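Local coordinates for protein PA1221 (Pseudomonas aeruginosa, PDB 4DG8) that is a member of the ANL superfamily of AMP-binding enzymes, probably with a phosphopantetheine attachment domain, and holds adenosine monophosphate in a pocket, at residues M205-N210 against Q280-G285. Sequence-based numbering, arbitrary orientation.
Sequences MRFLVN and QLLTGG. With AMP (adenosine monophosphate), chain B.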
# COMPACT_ATOMS: atom_id res chain seq x y z
N MET A 205 -19.40 -7.34 -2.38
CA MET A 205 -17.99 -7.08 -2.08
C MET A 205 -17.09 -7.57 -3.21
O MET A 205 -16.15 -8.34 -2.97
CB MET A 205 -17.59 -7.72 -0.75
CG MET A 205 -18.31 -7.10 0.46
SD MET A 205 -17.87 -5.36 0.60
CE MET A 205 -16.42 -5.46 1.65
N ARG A 206 -17.35 -7.13 -4.45
CA ARG A 206 -16.50 -7.60 -5.53
C ARG A 206 -15.45 -6.55 -5.81
O ARG A 206 -15.66 -5.59 -6.56
CB ARG A 206 -17.35 -7.90 -6.77
CG ARG A 206 -18.39 -9.01 -6.55
CD ARG A 206 -19.26 -9.25 -7.77
NE ARG A 206 -18.50 -9.77 -8.90
CZ ARG A 206 -18.25 -11.06 -9.13
NH1 ARG A 206 -18.68 -11.99 -8.29
NH2 ARG A 206 -17.55 -11.42 -10.19
N PHE A 207 -14.26 -6.81 -5.28
CA PHE A 207 -13.19 -5.82 -5.28
C PHE A 207 -12.31 -5.96 -6.49
O PHE A 207 -11.88 -7.06 -6.83
CB PHE A 207 -12.32 -5.95 -4.02
CG PHE A 207 -12.73 -5.04 -2.93
CD1 PHE A 207 -13.68 -5.45 -2.00
CD2 PHE A 207 -12.20 -3.77 -2.84
CE1 PHE A 207 -14.08 -4.59 -0.99
CE2 PHE A 207 -12.59 -2.91 -1.83
CZ PHE A 207 -13.52 -3.32 -0.91
N LEU A 208 -12.07 -4.84 -7.16
CA LEU A 208 -11.04 -4.76 -8.16
C LEU A 208 -9.71 -5.02 -7.45
O LEU A 208 -9.39 -4.35 -6.47
CB LEU A 208 -11.04 -3.37 -8.78
CG LEU A 208 -9.86 -3.10 -9.71
CD1 LEU A 208 -9.94 -4.02 -10.90
CD2 LEU A 208 -9.84 -1.65 -10.16
N VAL A 209 -8.97 -6.00 -7.93
CA VAL A 209 -7.62 -6.24 -7.46
C VAL A 209 -6.66 -5.77 -8.53
O VAL A 209 -6.53 -6.38 -9.59
CB VAL A 209 -7.38 -7.72 -7.13
CG1 VAL A 209 -5.87 -7.98 -6.83
CG2 VAL A 209 -8.26 -8.16 -5.99
N ASN A 210 -5.99 -4.67 -8.21
CA ASN A 210 -5.18 -3.90 -9.14
C ASN A 210 -3.79 -3.49 -8.57
O ASN A 210 -2.77 -3.60 -9.24
CB ASN A 210 -5.99 -2.72 -9.69
CG ASN A 210 -5.17 -1.83 -10.61
OD1 ASN A 210 -4.72 -2.26 -11.67
ND2 ASN A 210 -4.96 -0.59 -10.19
N GLN A 280 -18.94 1.29 -4.43
CA GLN A 280 -18.08 2.05 -3.53
C GLN A 280 -16.67 2.18 -4.13
O GLN A 280 -16.07 1.19 -4.59
CB GLN A 280 -18.06 1.43 -2.11
CG GLN A 280 -17.63 -0.03 -2.09
CD GLN A 280 -18.03 -0.82 -0.84
OE1 GLN A 280 -18.71 -0.32 0.07
NE2 GLN A 280 -17.59 -2.09 -0.78
N LEU A 281 -16.19 3.42 -4.14
CA LEU A 281 -14.89 3.77 -4.66
C LEU A 281 -14.11 4.48 -3.54
O LEU A 281 -14.57 5.49 -2.99
CB LEU A 281 -15.05 4.70 -5.87
CG LEU A 281 -13.78 5.24 -6.55
CD1 LEU A 281 -12.75 4.13 -6.80
CD2 LEU A 281 -14.13 5.95 -7.84
N LEU A 282 -12.97 3.92 -3.18
CA LEU A 282 -12.08 4.52 -2.20
C LEU A 282 -10.87 5.06 -2.93
O LEU A 282 -10.35 4.42 -3.85
CB LEU A 282 -11.67 3.51 -1.12
CG LEU A 282 -12.85 2.80 -0.45
CD1 LEU A 282 -13.16 1.50 -1.19
CD2 LEU A 282 -12.55 2.52 0.99
N THR A 283 -10.46 6.26 -2.55
CA THR A 283 -9.32 6.92 -3.16
C THR A 283 -8.53 7.63 -2.07
O THR A 283 -8.97 7.68 -0.92
CB THR A 283 -9.76 7.92 -4.25
OG1 THR A 283 -8.59 8.46 -4.87
CG2 THR A 283 -10.59 9.05 -3.63
N GLY A 284 -7.34 8.10 -2.40
CA GLY A 284 -6.46 8.67 -1.39
C GLY A 284 -5.00 8.47 -1.74
O GLY A 284 -4.64 8.37 -2.92
N GLY A 285 -4.14 8.42 -0.72
CA GLY A 285 -2.72 8.23 -0.95
C GLY A 285 -2.00 9.54 -1.17
O GLY A 285 -0.81 9.65 -0.93
P AMP B . 1.87 4.90 2.37
O1P AMP B . 2.77 4.49 1.23
O2P AMP B . 0.43 4.40 2.37
O3P AMP B . 2.57 4.49 3.65
O5' AMP B . 1.87 6.48 2.51
C5' AMP B . 1.31 7.10 3.65
C4' AMP B . 1.37 8.60 3.55
O4' AMP B . 0.70 9.05 2.34
C3' AMP B . 0.67 9.36 4.66
O3' AMP B . 1.46 9.45 5.84
C2' AMP B . 0.37 10.70 4.01
O2' AMP B . 1.54 11.51 3.98
C1' AMP B . 0.04 10.28 2.58
N9 AMP B . -1.41 10.09 2.38
C8 AMP B . -2.03 8.88 2.34
N7 AMP B . -3.37 9.01 2.15
C5 AMP B . -3.64 10.32 2.06
C6 AMP B . -4.86 11.15 1.85
N6 AMP B . -6.07 10.58 1.71
N1 AMP B . -4.72 12.49 1.81
C2 AMP B . -3.51 13.06 1.95
N3 AMP B . -2.36 12.37 2.14
C4 AMP B . -2.35 11.02 2.20
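The ring of Phe207 meets the carboxamide of Gln280 and the branch of Leu282 obliquely, with Gln280 NE2 4.3 Å from Phe207 CZ and Leu282 CD1 4.5 Å from Phe207 CE2. Met205 CE lies at the ring edge, in its plane. In this ANL-type AMP-binding fold, the contact joins strand 206-209 to strand 280-284 across strand 256-260, which pairs with the latter and bonds through Ser256 to the backbone of Arg206. A flat ring and a branched leucine suit this buried seam; no hydrogen bond links the two segments directly. Gln280 is long enough to span it: chi1 of 57° sets CG over the backbone, the rest of the chain runs out nearly straight, and the amide arrives beside Met205, where NE2 is 3.6 Å from SD. The buried amide is satisfied elsewhere, OE1 by Phe201 N and NE2 by Ser256 OG, which fixes its rotation. Methionine, kinked about its CB-CG and CG-SD bonds, brings soft sulfur to this polar neighbour and its methyl to the ring. Beyond Leu282 the chain reaches adenosine monophosphate. Lacking a side chain, Gly284 leaves room for N6, 3.7 Å from its CA; Gly285, whose backbone angles would press a side chain against the preceding carbonyl O, brings its N to 3.0 Å from adenine N7.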